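Local coordinates for DNA repair and recombination protein RadB (Thermococcus kodakarensis, PDB 2CVH) that probably acts in DNA repair and homologous recombination, binding DNA and having at most a very weak ATPase activity, at residues K46-V51 / F106-V111; G20-V25 / Y174-I179; A66-L71 / T212-E217. All blocks are in the same frame, centred on the assembly; numbering follows the deposited sequence.

All three contacts belong to one RecA-like P-loop ATPase fold and reach the same mixed sheet. Interaction 1 pairs neighbouring parallel strands, 47-52 and 106-112. Interaction 2 pairs strand 22-26 with strand 178-184, nearer the middle of the sheet. Their centres lie about 15 Å apart. Along the chain, interaction 1 is nested inside the loop closed by interaction 2. Interaction 3 is a surface contact. It joins the end of helix 59-67 to the turn before the edge strand 215-218, and its centre is about 26 Å from that of interaction 2. Its segments alternate along the chain with those of both other contacts. The last part of the chain is thus tied back to an early helix.

Interaction 1 of 3, residues K46-V51 / F106-V111; sequences KKVAYV and FALVVV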
# COMPACT_ATOMS: atom_id res chain seq x y z
N LYS A 46 9.15 -13.33 -2.45
CA LYS A 46 8.64 -14.15 -1.36
C LYS A 46 7.16 -13.93 -1.24
O LYS A 46 6.57 -13.22 -2.04
CB LYS A 46 9.36 -13.80 -0.06
CG LYS A 46 10.87 -13.75 -0.23
CD LYS A 46 11.56 -13.22 1.00
CE LYS A 46 12.97 -12.79 0.65
NZ LYS A 46 12.99 -11.77 -0.45
N LYS A 47 6.55 -14.55 -0.24
CA LYS A 47 5.11 -14.41 -0.07
C LYS A 47 4.68 -12.99 0.27
O LYS A 47 5.42 -12.21 0.87
CB LYS A 47 4.59 -15.41 0.96
CG LYS A 47 4.74 -16.88 0.53
CD LYS A 47 4.51 -17.80 1.73
CE LYS A 47 4.32 -19.26 1.32
NZ LYS A 47 3.28 -19.92 2.18
N VAL A 48 3.45 -12.68 -0.11
CA VAL A 48 2.88 -11.39 0.13
C VAL A 48 1.50 -11.65 0.67
O VAL A 48 0.72 -12.35 0.01
CB VAL A 48 2.69 -10.61 -1.18
CG1 VAL A 48 1.96 -9.29 -0.93
CG2 VAL A 48 4.00 -10.36 -1.83
N ALA A 49 1.22 -11.14 1.87
CA ALA A 49 -0.11 -11.30 2.47
C ALA A 49 -0.84 -10.10 1.90
O ALA A 49 -0.42 -8.97 2.12
CB ALA A 49 -0.04 -11.21 4.00
N TYR A 50 -1.93 -10.33 1.19
CA TYR A 50 -2.65 -9.25 0.58
C TYR A 50 -4.09 -9.25 1.03
O TYR A 50 -4.87 -10.13 0.69
CB TYR A 50 -2.51 -9.38 -0.95
CG TYR A 50 -2.76 -8.11 -1.74
CD1 TYR A 50 -4.04 -7.51 -1.75
CD2 TYR A 50 -1.74 -7.51 -2.49
CE1 TYR A 50 -4.29 -6.33 -2.48
CE2 TYR A 50 -1.98 -6.34 -3.23
CZ TYR A 50 -3.26 -5.75 -3.22
OH TYR A 50 -3.50 -4.57 -3.90
N VAL A 51 -4.43 -8.29 1.89
CA VAL A 51 -5.79 -8.17 2.40
C VAL A 51 -6.51 -7.24 1.45
O VAL A 51 -6.29 -6.02 1.46
CB VAL A 51 -5.79 -7.61 3.84
CG1 VAL A 51 -7.21 -7.51 4.36
CG2 VAL A 51 -4.95 -8.51 4.76
N PHE A 106 7.23 -14.63 4.30
CA PHE A 106 6.66 -13.41 3.75
C PHE A 106 7.66 -12.26 3.62
O PHE A 106 8.52 -12.05 4.50
CB PHE A 106 5.48 -12.97 4.61
CG PHE A 106 4.29 -13.84 4.47
CD1 PHE A 106 4.33 -15.17 4.89
CD2 PHE A 106 3.13 -13.36 3.89
CE1 PHE A 106 3.22 -16.01 4.75
CE2 PHE A 106 2.01 -14.18 3.74
CZ PHE A 106 2.06 -15.52 4.17
N ALA A 107 7.54 -11.51 2.52
CA ALA A 107 8.40 -10.35 2.29
C ALA A 107 7.62 -9.06 2.45
O ALA A 107 8.20 -8.02 2.78
CB ALA A 107 9.02 -10.39 0.90
N LEU A 108 6.29 -9.15 2.39
CA LEU A 108 5.44 -7.97 2.43
C LEU A 108 4.01 -8.27 2.80
O LEU A 108 3.50 -9.36 2.53
CB LEU A 108 5.43 -7.36 1.01
CG LEU A 108 4.71 -6.06 0.64
CD1 LEU A 108 5.51 -4.90 1.24
CD2 LEU A 108 4.61 -5.91 -0.89
N VAL A 109 3.34 -7.27 3.38
CA VAL A 109 1.92 -7.35 3.73
C VAL A 109 1.33 -6.12 3.03
O VAL A 109 1.96 -5.07 2.99
CB VAL A 109 1.67 -7.22 5.29
CG1 VAL A 109 0.18 -7.25 5.59
CG2 VAL A 109 2.37 -8.35 6.05
N VAL A 110 0.14 -6.27 2.46
CA VAL A 110 -0.54 -5.17 1.78
C VAL A 110 -1.97 -5.22 2.25
O VAL A 110 -2.57 -6.29 2.28
CB VAL A 110 -0.55 -5.32 0.22
CG1 VAL A 110 -1.31 -4.16 -0.40
CG2 VAL A 110 0.89 -5.41 -0.34
N VAL A 111 -2.49 -4.09 2.70
CA VAL A 111 -3.89 -4.04 3.12
C VAL A 111 -4.52 -3.05 2.16
O VAL A 111 -3.93 -2.02 1.85
CB VAL A 111 -4.07 -3.60 4.59
CG1 VAL A 111 -5.55 -3.67 4.97
CG2 VAL A 111 -3.25 -4.51 5.52
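Four backbone hydrogen bonds join residues 47-51 to residues 107-110. Ala107 N gives to Lys47 O at 2.8 Å. Ala49 is gripped on both its polar atoms: its N gives to Leu108 O and its O accepts from Val110 N. Val110 O accepts from Val51 N at 2.8 Å. CA-H...O contacts accompany these bonds, the shortest from Val48 CA to Leu108 O at 3.2 Å.

The two are adjacent parallel strands of the central RecA-like ATPase sheet. Their axes differ by 14°. A beta bulge shifts the pairing by one residue between Lys47 and Val48, where Lys47 faces Phe106 and Val48 faces Leu108.

Two CH-pi contacts lie on opposite faces of the sheet. Lys47 CB sits over the centre of the Phe106 ring, 3.7 Å from its centroid. Ala49 N lies at the edge of that ring, in its plane, and Ala49 CB meets Phe106 CE2 at 3.6 Å. On the sheet face of Tyr50 and Val110, Val110 CG1 lies over the Tyr50 ring, offset toward its rim, with Tyr50 CE2 3.6 Å from this methyl. With Tyr50 CG anti to the backbone N (chi1 -159°), the ring lies beside Val110. Tyr50 also touches Thr34 of the predicted ATP site.

Val48 CG1 meets Val110 CG2 more loosely, at 4.1 Å. Helix 90-101 packs on Ala49 and Val51, and helix 33-44 on Leu108 and Val110.

Interaction 2 of 3, residues G20-V25 / Y174-I179; sequences GVLTQV and YRCKDI
Val21 meets Lys177 and Asp178 with its side chain, CG2 lying 3.9 Å from Asp178 OD2. Leu22 comes next. Its CB lies against Cys176 SG and Arg175 O. A water bridges the backbones, accepting from Leu22 N and giving to Arg175 O at 2.7 Å. Leu22 O takes a weak bond from Asp178 N at 3.4 Å.

Thr23 pairs with Asp178 as a parallel bridge. Thr23 OG1 is anti to its carbonyl carbon (chi1 -62°) and lies 3.4 Å from Asp178 CB. A second water gives to both Thr23 OG1 and Asp178 OD2, the latter at 2.7 Å. That same carboxylate oxygen has a salt bridge to Arg199, which probably balances its charge.

Gln24 N gives to Asp178 O at 2.8 Å. The Gln24 chain is extended beyond CG, and its NE2 meets Ile179 CG2 and CD1, both at 3.5 Å. Gln24 CB touches Cys176 SG.

The contact joins the strand leading into the predicted P-loop to strand 178-184, the last of the parallel strands before the sheet turns antiparallel. Strand 149-153 flanks residues 22-25 on the other side, helix 128-145 packs on Leu22 and Arg175, and strand 190-197 touches Ile179.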
# COMPACT_ATOMS: atom_id res chain seq x y z
N GLY A 20 9.47 -2.98 8.90
CA GLY A 20 9.13 -2.65 10.26
C GLY A 20 8.36 -1.38 10.46
O GLY A 20 8.29 -0.89 11.59
N VAL A 21 7.82 -0.82 9.38
CA VAL A 21 7.02 0.41 9.48
C VAL A 21 5.83 0.34 8.54
O VAL A 21 5.77 -0.54 7.66
CB VAL A 21 7.84 1.71 9.18
CG1 VAL A 21 9.03 1.83 10.16
CG2 VAL A 21 8.31 1.74 7.77
N LEU A 22 4.82 1.15 8.83
CA LEU A 22 3.64 1.21 7.99
C LEU A 22 3.81 2.40 7.05
O LEU A 22 4.07 3.52 7.50
CB LEU A 22 2.37 1.41 8.79
CG LEU A 22 1.90 0.39 9.83
CD1 LEU A 22 0.39 0.47 9.92
CD2 LEU A 22 2.31 -1.01 9.49
N THR A 23 3.81 2.12 5.75
CA THR A 23 3.89 3.16 4.75
C THR A 23 2.49 3.26 4.16
O THR A 23 1.91 2.24 3.78
CB THR A 23 4.88 2.83 3.62
OG1 THR A 23 6.21 2.68 4.15
CG2 THR A 23 4.89 3.97 2.57
N GLN A 24 1.88 4.43 4.26
CA GLN A 24 0.56 4.62 3.65
C GLN A 24 0.84 5.06 2.22
O GLN A 24 1.80 5.80 1.95
CB GLN A 24 -0.24 5.71 4.37
CG GLN A 24 -1.47 6.15 3.58
CD GLN A 24 -2.29 7.25 4.24
OE1 GLN A 24 -3.51 7.25 4.15
NE2 GLN A 24 -1.63 8.17 4.89
N VAL A 25 0.08 4.53 1.28
CA VAL A 25 0.22 4.93 -0.12
C VAL A 25 -1.21 5.24 -0.45
O VAL A 25 -2.05 4.37 -0.38
CB VAL A 25 0.75 3.83 -1.06
CG1 VAL A 25 0.81 4.36 -2.50
CG2 VAL A 25 2.15 3.42 -0.65
N TYR A 174 0.01 9.32 12.14
CA TYR A 174 1.36 9.01 12.62
C TYR A 174 1.57 7.52 12.87
O TYR A 174 2.67 7.09 13.23
CB TYR A 174 1.72 9.85 13.86
CG TYR A 174 1.97 11.32 13.53
CD1 TYR A 174 0.98 12.28 13.75
CD2 TYR A 174 3.18 11.74 12.97
CE1 TYR A 174 1.18 13.62 13.41
CE2 TYR A 174 3.39 13.06 12.62
CZ TYR A 174 2.39 14.00 12.84
OH TYR A 174 2.58 15.31 12.51
N ARG A 175 0.50 6.74 12.67
CA ARG A 175 0.57 5.29 12.79
C ARG A 175 1.46 4.83 11.63
O ARG A 175 2.15 3.81 11.72
CB ARG A 175 -0.82 4.67 12.64
CG ARG A 175 -1.26 3.80 13.80
CD ARG A 175 -1.63 4.64 15.01
NE ARG A 175 -2.04 3.83 16.16
CZ ARG A 175 -3.09 4.12 16.94
NH1 ARG A 175 -3.83 5.19 16.69
NH2 ARG A 175 -3.37 3.34 17.98
N CYS A 176 1.40 5.60 10.55
CA CYS A 176 2.18 5.33 9.35
C CYS A 176 3.34 6.31 9.34
O CYS A 176 3.15 7.51 9.25
CB CYS A 176 1.32 5.49 8.10
SG CYS A 176 -0.07 4.30 8.02
N LYS A 177 4.54 5.78 9.53
CA LYS A 177 5.74 6.59 9.56
C LYS A 177 6.08 7.19 8.20
O LYS A 177 6.63 8.28 8.12
CB LYS A 177 6.92 5.75 10.06
CG LYS A 177 7.34 6.05 11.51
CD LYS A 177 6.15 6.09 12.44
CE LYS A 177 6.54 6.40 13.86
NZ LYS A 177 5.28 6.55 14.64
N ASP A 178 5.79 6.45 7.15
CA ASP A 178 6.05 6.91 5.80
C ASP A 178 4.72 7.07 5.08
O ASP A 178 3.80 6.26 5.28
CB ASP A 178 6.95 5.92 5.05
CG ASP A 178 8.29 5.72 5.72
OD1 ASP A 178 8.62 6.53 6.61
OD2 ASP A 178 9.01 4.77 5.35
N ILE A 179 4.60 8.13 4.29
CA ILE A 179 3.36 8.40 3.57
C ILE A 179 3.69 8.90 2.18
O ILE A 179 4.47 9.85 2.01
CB ILE A 179 2.49 9.47 4.30
CG1 ILE A 179 2.19 9.02 5.74
CG2 ILE A 179 1.19 9.71 3.55
CD1 ILE A 179 1.09 9.82 6.43
O HOH W 1 4.61 2.90 11.32
O HOH W 2 8.64 3.03 3.26

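Interaction 3 of 3, residues A66-L71 / T212-E217; sequences AETRGL and TERGIE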
# COMPACT_ATOMS: atom_id res chain seq x y z
N ALA A 66 4.13 -9.95 -14.40
CA ALA A 66 5.15 -11.01 -14.23
C ALA A 66 5.78 -11.41 -15.58
O ALA A 66 6.99 -11.39 -15.75
CB ALA A 66 4.53 -12.24 -13.55
N GLU A 67 4.92 -11.71 -16.56
CA GLU A 67 5.37 -12.12 -17.88
C GLU A 67 6.21 -11.08 -18.57
O GLU A 67 7.32 -11.38 -19.00
CB GLU A 67 4.18 -12.42 -18.79
CG GLU A 67 3.53 -13.74 -18.54
CD GLU A 67 2.26 -13.88 -19.33
OE1 GLU A 67 1.88 -15.02 -19.63
OE2 GLU A 67 1.63 -12.85 -19.63
N THR A 68 5.69 -9.85 -18.65
CA THR A 68 6.37 -8.75 -19.32
C THR A 68 7.75 -8.44 -18.76
O THR A 68 8.50 -7.65 -19.33
CB THR A 68 5.55 -7.45 -19.32
OG1 THR A 68 4.17 -7.75 -19.56
CG2 THR A 68 6.02 -6.59 -20.46
N ARG A 69 8.08 -9.06 -17.63
CA ARG A 69 9.38 -8.86 -17.01
C ARG A 69 10.09 -10.23 -16.97
O ARG A 69 11.08 -10.42 -16.25
CB ARG A 69 9.16 -8.23 -15.61
CG ARG A 69 8.29 -6.94 -15.71
CD ARG A 69 7.70 -6.44 -14.37
NE ARG A 69 8.67 -5.66 -13.63
CZ ARG A 69 8.73 -4.33 -13.63
NH1 ARG A 69 7.86 -3.62 -14.33
NH2 ARG A 69 9.77 -3.73 -13.05
N GLY A 70 9.59 -11.15 -17.80
CA GLY A 70 10.10 -12.51 -17.91
C GLY A 70 10.18 -13.28 -16.60
O GLY A 70 11.13 -14.04 -16.42
N LEU A 71 9.14 -13.20 -15.77
CA LEU A 71 9.11 -13.83 -14.44
C LEU A 71 8.38 -15.13 -14.06
O LEU A 71 8.48 -15.55 -12.90
CB LEU A 71 8.71 -12.79 -13.40
CG LEU A 71 9.81 -11.89 -12.87
CD1 LEU A 71 9.21 -10.95 -11.86
CD2 LEU A 71 10.90 -12.73 -12.23
N THR A 212 2.26 1.31 -17.11
CA THR A 212 2.36 0.65 -18.40
C THR A 212 1.90 -0.81 -18.28
O THR A 212 1.41 -1.23 -17.24
CB THR A 212 3.79 0.62 -18.92
OG1 THR A 212 4.57 -0.28 -18.11
CG2 THR A 212 4.39 2.01 -18.88
N GLU A 213 2.07 -1.57 -19.36
CA GLU A 213 1.70 -2.97 -19.36
C GLU A 213 2.60 -3.74 -18.40
O GLU A 213 2.18 -4.77 -17.87
CB GLU A 213 1.83 -3.56 -20.77
CG GLU A 213 0.62 -3.29 -21.64
CD GLU A 213 0.67 -1.94 -22.36
OE1 GLU A 213 0.57 -1.95 -23.61
OE2 GLU A 213 0.79 -0.88 -21.69
N ARG A 214 3.81 -3.23 -18.17
CA ARG A 214 4.77 -3.88 -17.28
C ARG A 214 4.55 -3.55 -15.81
O ARG A 214 5.31 -4.02 -14.96
CB ARG A 214 6.20 -3.51 -17.64
CG ARG A 214 6.52 -3.60 -19.10
CD ARG A 214 7.99 -3.33 -19.36
NE ARG A 214 8.85 -4.32 -18.72
CZ ARG A 214 10.10 -4.09 -18.34
NH1 ARG A 214 10.64 -2.89 -18.52
NH2 ARG A 214 10.80 -5.04 -17.72
N GLY A 215 3.54 -2.75 -15.51
CA GLY A 215 3.28 -2.36 -14.13
C GLY A 215 3.50 -0.86 -13.98
O GLY A 215 2.68 -0.04 -14.41
N ILE A 216 4.64 -0.48 -13.42
CA ILE A 216 4.98 0.91 -13.21
C ILE A 216 6.40 1.09 -13.66
O ILE A 216 7.27 0.28 -13.35
CB ILE A 216 4.78 1.32 -11.74
CG1 ILE A 216 3.32 1.75 -11.52
CG2 ILE A 216 5.75 2.43 -11.35
CD1 ILE A 216 2.93 1.91 -10.08
N GLU A 217 6.62 2.11 -14.46
CA GLU A 217 7.96 2.36 -14.99
C GLU A 217 8.41 3.79 -14.81
O GLU A 217 7.62 4.67 -14.49
CB GLU A 217 8.01 2.00 -16.49
CG GLU A 217 7.72 0.53 -16.75
CD GLU A 217 7.95 0.12 -18.18
OE1 GLU A 217 6.96 -0.06 -18.90
OE2 GLU A 217 9.11 -0.06 -18.59
O HOH W 3 9.79 -0.41 -13.43
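Arg69 NH1 gives a hydrogen bond to Arg214 O at 2.7 Å, from above the carbonyl plane, 42° out of it. A water accepts a weak bond from Arg69 NH2 and lies 2.6 Å from Ile216 O.

The Arg214 chain bends at chi3 (63°), which places NE near Thr68 O, but the bond is weak at 3.4 Å. The guanidinium planes of the two arginines are 19° apart, with like charges close: Arg69 NH1 is 4.6 Å from Arg214 NE. A firmer hold lies within residues 212-217. Arg214 NH1 pairs in a salt bridge with Glu217 OE2, from above the carboxylate plane. Thr212 OG1 accepts from Arg214 N, closing an ST turn, and gives to Glu217 OE1 at 2.5 Å. Thr68 CG2 packs on Arg214 CG at 3.3 Å, while Thr68 OG1 is bonded to Gln64 O. An alanine in place of Arg214 would probably leave Glu217 OE2 without its salt-bridge mate and open a gap beside Thr68 CG2.

A Schellman motif ends helix 59-67: Leu71 N gives to Ala66 O and Gly70 N to Glu67 O. The turn at 212-215 leads into edge strand 215-218. Helix 33-44 touches both Arg69 and Ile216, and Arg61 of helix 59-67 bonds to Thr212 O.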